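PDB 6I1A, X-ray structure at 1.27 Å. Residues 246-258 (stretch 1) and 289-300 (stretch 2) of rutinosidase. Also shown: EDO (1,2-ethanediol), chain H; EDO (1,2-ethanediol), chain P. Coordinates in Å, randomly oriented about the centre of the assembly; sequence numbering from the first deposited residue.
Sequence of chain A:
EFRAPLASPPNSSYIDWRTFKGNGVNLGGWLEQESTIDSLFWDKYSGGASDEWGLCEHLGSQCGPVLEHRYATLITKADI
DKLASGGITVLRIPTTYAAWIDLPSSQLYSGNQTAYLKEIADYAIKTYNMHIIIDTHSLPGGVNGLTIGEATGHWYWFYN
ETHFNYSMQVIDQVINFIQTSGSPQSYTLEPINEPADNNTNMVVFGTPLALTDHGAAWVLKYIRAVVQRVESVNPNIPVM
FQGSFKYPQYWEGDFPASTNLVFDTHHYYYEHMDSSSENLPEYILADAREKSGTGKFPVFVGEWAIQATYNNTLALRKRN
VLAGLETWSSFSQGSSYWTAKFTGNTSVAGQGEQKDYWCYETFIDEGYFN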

# COMPACT_ATOMS: atom_id res chain seq x y z
N LYS A 246 2.17 -5.82 -9.09
CA LYS A 246 1.88 -7.00 -8.25
C LYS A 246 3.15 -7.40 -7.51
O LYS A 246 4.30 -7.21 -8.03
N TYR A 247 3.00 -7.95 -6.33
CA TYR A 247 4.18 -8.58 -5.68
C TYR A 247 4.67 -9.72 -6.55
O TYR A 247 3.87 -10.38 -7.20
N PRO A 248 6.01 -9.97 -6.66
CA PRO A 248 6.50 -11.08 -7.46
C PRO A 248 5.81 -12.38 -7.09
O PRO A 248 5.59 -13.21 -7.97
N GLN A 249 5.50 -12.59 -5.79
CA GLN A 249 4.80 -13.77 -5.30
C GLN A 249 3.53 -14.06 -6.09
O GLN A 249 3.11 -15.20 -6.24
N TYR A 250 2.86 -13.01 -6.61
CA TYR A 250 1.62 -13.15 -7.38
C TYR A 250 1.86 -14.00 -8.60
O TYR A 250 0.94 -14.73 -9.04
N TRP A 251 3.03 -13.84 -9.24
CA TRP A 251 3.30 -14.48 -10.54
C TRP A 251 4.13 -15.77 -10.40
O TRP A 251 4.25 -16.50 -11.35
N GLU A 252 4.76 -15.96 -9.25
CA GLU A 252 5.73 -17.10 -9.04
C GLU A 252 5.16 -18.47 -9.43
O GLU A 252 5.95 -19.24 -10.07
N GLY A 253 3.93 -18.74 -9.04
CA GLY A 253 3.27 -20.02 -9.28
C GLY A 253 3.00 -20.24 -10.73
O GLY A 253 2.67 -21.39 -11.12
N ASP A 254 3.16 -19.25 -11.61
CA ASP A 254 2.78 -19.39 -13.04
C ASP A 254 3.91 -19.89 -13.93
O ASP A 254 3.66 -20.15 -15.11
N PHE A 255 5.15 -20.01 -13.41
CA PHE A 255 6.31 -20.43 -14.17
C PHE A 255 7.08 -21.49 -13.40
O PHE A 255 7.30 -21.34 -12.21
N PRO A 256 7.53 -22.56 -14.07
CA PRO A 256 8.47 -23.50 -13.45
C PRO A 256 9.80 -22.81 -13.13
O PRO A 256 10.22 -21.96 -13.89
N ALA A 257 10.41 -23.19 -12.02
CA ALA A 257 11.68 -22.58 -11.56
C ALA A 257 12.77 -22.70 -12.62
O ALA A 257 13.72 -21.85 -12.63
N SER A 258 12.72 -23.69 -13.52
CA SER A 258 13.72 -23.84 -14.60
C SER A 258 13.66 -22.73 -15.68
O SER A 258 14.59 -22.62 -16.49
N ARG A 289 12.06 -5.68 1.71
CA ARG A 289 11.66 -6.76 2.62
C ARG A 289 10.40 -7.46 2.16
O ARG A 289 10.31 -8.71 2.32
N GLU A 290 9.44 -6.73 1.57
CA GLU A 290 8.10 -7.33 1.31
C GLU A 290 7.86 -7.56 -0.17
O GLU A 290 6.85 -8.26 -0.48
N LYS A 291 8.66 -6.99 -1.09
CA LYS A 291 8.31 -7.00 -2.53
C LYS A 291 9.46 -7.62 -3.33
O LYS A 291 9.67 -7.16 -4.49
N SER A 292 10.19 -8.59 -2.79
CA SER A 292 11.32 -9.26 -3.48
C SER A 292 11.01 -10.73 -3.79
O SER A 292 11.95 -11.41 -4.17
N GLY A 293 9.76 -11.14 -3.65
CA GLY A 293 9.40 -12.56 -3.90
C GLY A 293 9.89 -13.49 -2.83
O GLY A 293 10.42 -13.05 -1.79
N THR A 294 9.73 -14.80 -3.05
CA THR A 294 10.09 -15.85 -2.06
C THR A 294 11.47 -16.41 -2.38
O THR A 294 11.96 -17.27 -1.57
N GLY A 295 12.15 -15.98 -3.42
CA GLY A 295 13.40 -16.55 -3.90
C GLY A 295 13.24 -17.56 -5.04
O GLY A 295 14.26 -18.04 -5.57
N LYS A 296 12.01 -17.82 -5.48
CA LYS A 296 11.82 -18.81 -6.55
C LYS A 296 12.56 -18.33 -7.80
O LYS A 296 13.21 -19.10 -8.49
N PHE A 297 12.36 -17.03 -8.16
CA PHE A 297 13.08 -16.35 -9.24
C PHE A 297 13.86 -15.13 -8.73
O PHE A 297 13.49 -14.50 -7.74
N PRO A 298 14.91 -14.76 -9.48
CA PRO A 298 15.67 -13.57 -9.14
C PRO A 298 14.84 -12.32 -9.48
O PRO A 298 13.94 -12.34 -10.34
N VAL A 299 15.16 -11.21 -8.79
CA VAL A 299 14.51 -9.90 -8.94
C VAL A 299 15.59 -8.86 -9.23
O VAL A 299 16.64 -8.86 -8.62
N PHE A 300 15.28 -7.95 -10.12
CA PHE A 300 16.10 -6.75 -10.40
C PHE A 300 15.20 -5.52 -10.28
O PHE A 300 14.10 -5.55 -10.81

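The contact between residues 246-258 and 289-300 of rutinosidase is a mainly polar junction, in which a few side chains reach across to bond the opposing backbone while small apolar contacts fill the space between them. It illustrates a general principle: where two segments meet without backbone-to-backbone hydrogen bonds, side chains can bond the peptide groups instead.

Glu-252 is the clearest case. Its CA-to-CB bond points sideways, yet an m, t rotamer extends the carboxylate to stretch 2, where it grips Thr-294 twice: the hydroxyl OG1 of Thr-294, in the p rotamer, donates to Glu-252 OE1 at 2.7 Å, and the backbone N of Thr-294 donates to Glu-252 OE2 at 2.8 Å with a nearly straight geometry. OE2 also accepts from water 1 at 2.6 Å, and that water in turn accepts from Phe-297 N at 2.9 Å, so the carboxylate reaches a second peptide group indirectly. This close approach leaves little space at Gly-293, whose CA lies 3.3 Å from Glu-252 OE2; a CB there would clash with that oxygen, and the positive phi independently favours glycine.

Lys-296 works in the reverse direction. It points toward stretch 1 with all four chi angles t, and the fully extended chain carries NZ to two carbonyls, Glu-252 O at 2.9 Å and Phe-255 O at 2.8 Å. These residues begin and end a type I turn, so one ammonium group ties both ends of the turn to stretch 2. Along the way, Lys-296 CE passes 4.1 Å from Ala-257 CB.

Gln-249 (chi1 m, chi2 p) uses both ends of its amide. NE2 donates to Glu-290 O at 3.3 Å, while OE1 receives a weak bond from Gly-293 N at 3.1 Å. NE2 also donates to O2 of the chain P ethanediol at 2.8 Å; O1 of that molecule donates to Glu-290 O, also at 2.8 Å, so the probable crystallisation additive bridges the two residues.

Apolar packing completes the fit. Pro-248 points toward stretch 2, its CG 4.4 Å from Val-299 CG2, and Tyr-247, m at chi1, brings CE1 to 3.9 Å from Lys-291 CG. Phe-297, also m, swings its ring nearer to stretch 1: CZ lies 3.6 Å from Phe-255 CB, and the ring edge meets carbonyl oxygens, with CZ 3.3 Å from Pro-256 O.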

# COMPACT_ATOMS: atom_id res chain seq x y z
CB LYS A 246 1.47 -8.19 -9.13
CG LYS A 246 0.29 -7.92 -9.97
CD LYS A 246 -0.92 -7.60 -9.22
CE LYS A 246 -2.22 -8.00 -9.85
NZ LYS A 246 -3.36 -7.59 -8.96
CB TYR A 247 3.73 -8.98 -4.29
CG TYR A 247 3.28 -7.75 -3.54
CD1 TYR A 247 3.72 -6.46 -3.93
CD2 TYR A 247 2.25 -7.82 -2.67
CE1 TYR A 247 3.22 -5.31 -3.33
CE2 TYR A 247 1.78 -6.69 -2.01
CZ TYR A 247 2.26 -5.43 -2.33
OH TYR A 247 1.68 -4.34 -1.72
CB PRO A 248 8.02 -11.10 -7.16
CG PRO A 248 8.33 -9.65 -6.81
CD PRO A 248 7.11 -9.16 -6.10
CB GLN A 249 4.41 -13.60 -3.81
CG GLN A 249 5.48 -12.97 -2.89
CD GLN A 249 5.76 -11.48 -2.87
OE1 GLN A 249 6.63 -10.96 -3.56
NE2 GLN A 249 5.27 -10.75 -1.85
CB TYR A 250 1.07 -11.78 -7.79
CG TYR A 250 -0.17 -11.78 -8.62
CD1 TYR A 250 -1.41 -11.73 -8.04
CD2 TYR A 250 -0.12 -11.72 -10.02
CE1 TYR A 250 -2.56 -11.73 -8.81
CE2 TYR A 250 -1.24 -11.67 -10.79
CZ TYR A 250 -2.48 -11.72 -10.19
OH TYR A 250 -3.56 -11.65 -10.99
CB TRP A 251 4.10 -13.52 -11.45
CG TRP A 251 3.46 -12.19 -11.70
CD1 TRP A 251 3.82 -10.98 -11.18
CD2 TRP A 251 2.45 -11.91 -12.68
NE1 TRP A 251 3.03 -9.98 -11.72
CE2 TRP A 251 2.21 -10.52 -12.66
CE3 TRP A 251 1.69 -12.74 -13.51
CZ2 TRP A 251 1.26 -9.93 -13.48
CZ3 TRP A 251 0.76 -12.13 -14.33
CH2 TRP A 251 0.55 -10.76 -14.32
CB GLU A 252 6.14 -17.16 -7.55
CG GLU A 252 7.21 -16.18 -7.26
CD GLU A 252 7.64 -16.20 -5.80
OE1 GLU A 252 7.22 -17.10 -5.08
OE2 GLU A 252 8.43 -15.34 -5.45
CB ASP A 254 2.33 -18.03 -13.61
CG ASP A 254 1.05 -17.51 -12.98
OD1 ASP A 254 0.15 -18.36 -12.67
OD2 ASP A 254 0.93 -16.27 -12.84
CB PHE A 255 7.25 -19.25 -14.42
CG PHE A 255 6.57 -18.10 -15.11
CD1 PHE A 255 6.00 -17.11 -14.38
CD2 PHE A 255 6.55 -18.04 -16.49
CE1 PHE A 255 5.37 -16.05 -15.02
CE2 PHE A 255 5.96 -16.96 -17.11
CZ PHE A 255 5.37 -15.99 -16.37
CB PRO A 256 8.70 -24.64 -14.47
CG PRO A 256 8.08 -24.13 -15.72
CD PRO A 256 7.13 -22.98 -15.41
CB ALA A 257 12.14 -23.23 -10.27
CB SER A 258 13.57 -25.22 -15.25
OG SER A 258 12.31 -25.35 -15.84
CB ARG A 289 11.48 -6.29 4.05
CG ARG A 289 12.79 -5.91 4.71
CD ARG A 289 12.71 -5.73 6.20
NE ARG A 289 11.87 -4.60 6.57
CZ ARG A 289 12.01 -3.92 7.68
NH1 ARG A 289 12.91 -4.25 8.58
NH2 ARG A 289 11.22 -2.89 7.91
CB GLU A 290 7.00 -6.42 1.86
CG GLU A 290 7.24 -5.90 3.25
CD GLU A 290 7.52 -6.94 4.32
OE1 GLU A 290 7.25 -8.15 4.14
OE2 GLU A 290 8.06 -6.54 5.42
CB LYS A 291 7.97 -5.59 -3.02
CG LYS A 291 6.88 -4.92 -2.19
CD LYS A 291 6.59 -3.47 -2.61
CE LYS A 291 5.63 -2.80 -1.66
NZ LYS A 291 5.39 -1.36 -1.95
CB SER A 292 12.57 -9.13 -2.73
OG SER A 292 12.92 -7.76 -2.50
CB THR A 294 9.08 -17.00 -2.07
OG1 THR A 294 9.19 -17.61 -3.37
CG2 THR A 294 7.71 -16.55 -1.67
CB LYS A 296 10.36 -19.03 -6.88
CG LYS A 296 10.15 -20.11 -7.93
CD LYS A 296 8.72 -20.43 -8.14
CE LYS A 296 8.53 -21.55 -9.16
NZ LYS A 296 7.08 -21.81 -9.43
CB PHE A 297 12.09 -15.88 -10.30
CG PHE A 297 11.37 -17.04 -10.99
CD1 PHE A 297 12.05 -17.77 -11.94
CD2 PHE A 297 10.07 -17.35 -10.67
CE1 PHE A 297 11.44 -18.86 -12.54
CE2 PHE A 297 9.44 -18.44 -11.28
CZ PHE A 297 10.13 -19.17 -12.20
CB PRO A 298 16.93 -13.64 -9.96
CG PRO A 298 16.54 -14.53 -11.15
CD PRO A 298 15.52 -15.47 -10.59
CB VAL A 299 13.72 -9.55 -7.68
CG1 VAL A 299 13.16 -8.11 -7.69
CG2 VAL A 299 12.59 -10.56 -7.48
CB PHE A 300 16.68 -6.86 -11.79
CG PHE A 300 17.64 -5.78 -12.22
CD1 PHE A 300 18.92 -5.74 -11.68
CD2 PHE A 300 17.28 -4.79 -13.13
CE1 PHE A 300 19.83 -4.74 -12.06
CE2 PHE A 300 18.17 -3.80 -13.51
CZ PHE A 300 19.45 -3.81 -13.00
C1 EDO H . 6.60 -8.73 -10.12
O1 EDO H . 5.22 -8.54 -10.01
C2 EDO H . 7.19 -7.47 -10.61
O2 EDO H . 7.80 -7.66 -11.79
C1 EDO P . 3.76 -8.85 1.21
O1 EDO P . 5.05 -9.51 1.23
C2 EDO P . 2.71 -9.85 0.91
O2 EDO P . 3.13 -10.88 0.01
O HOH W 1 10.34 -15.09 -7.25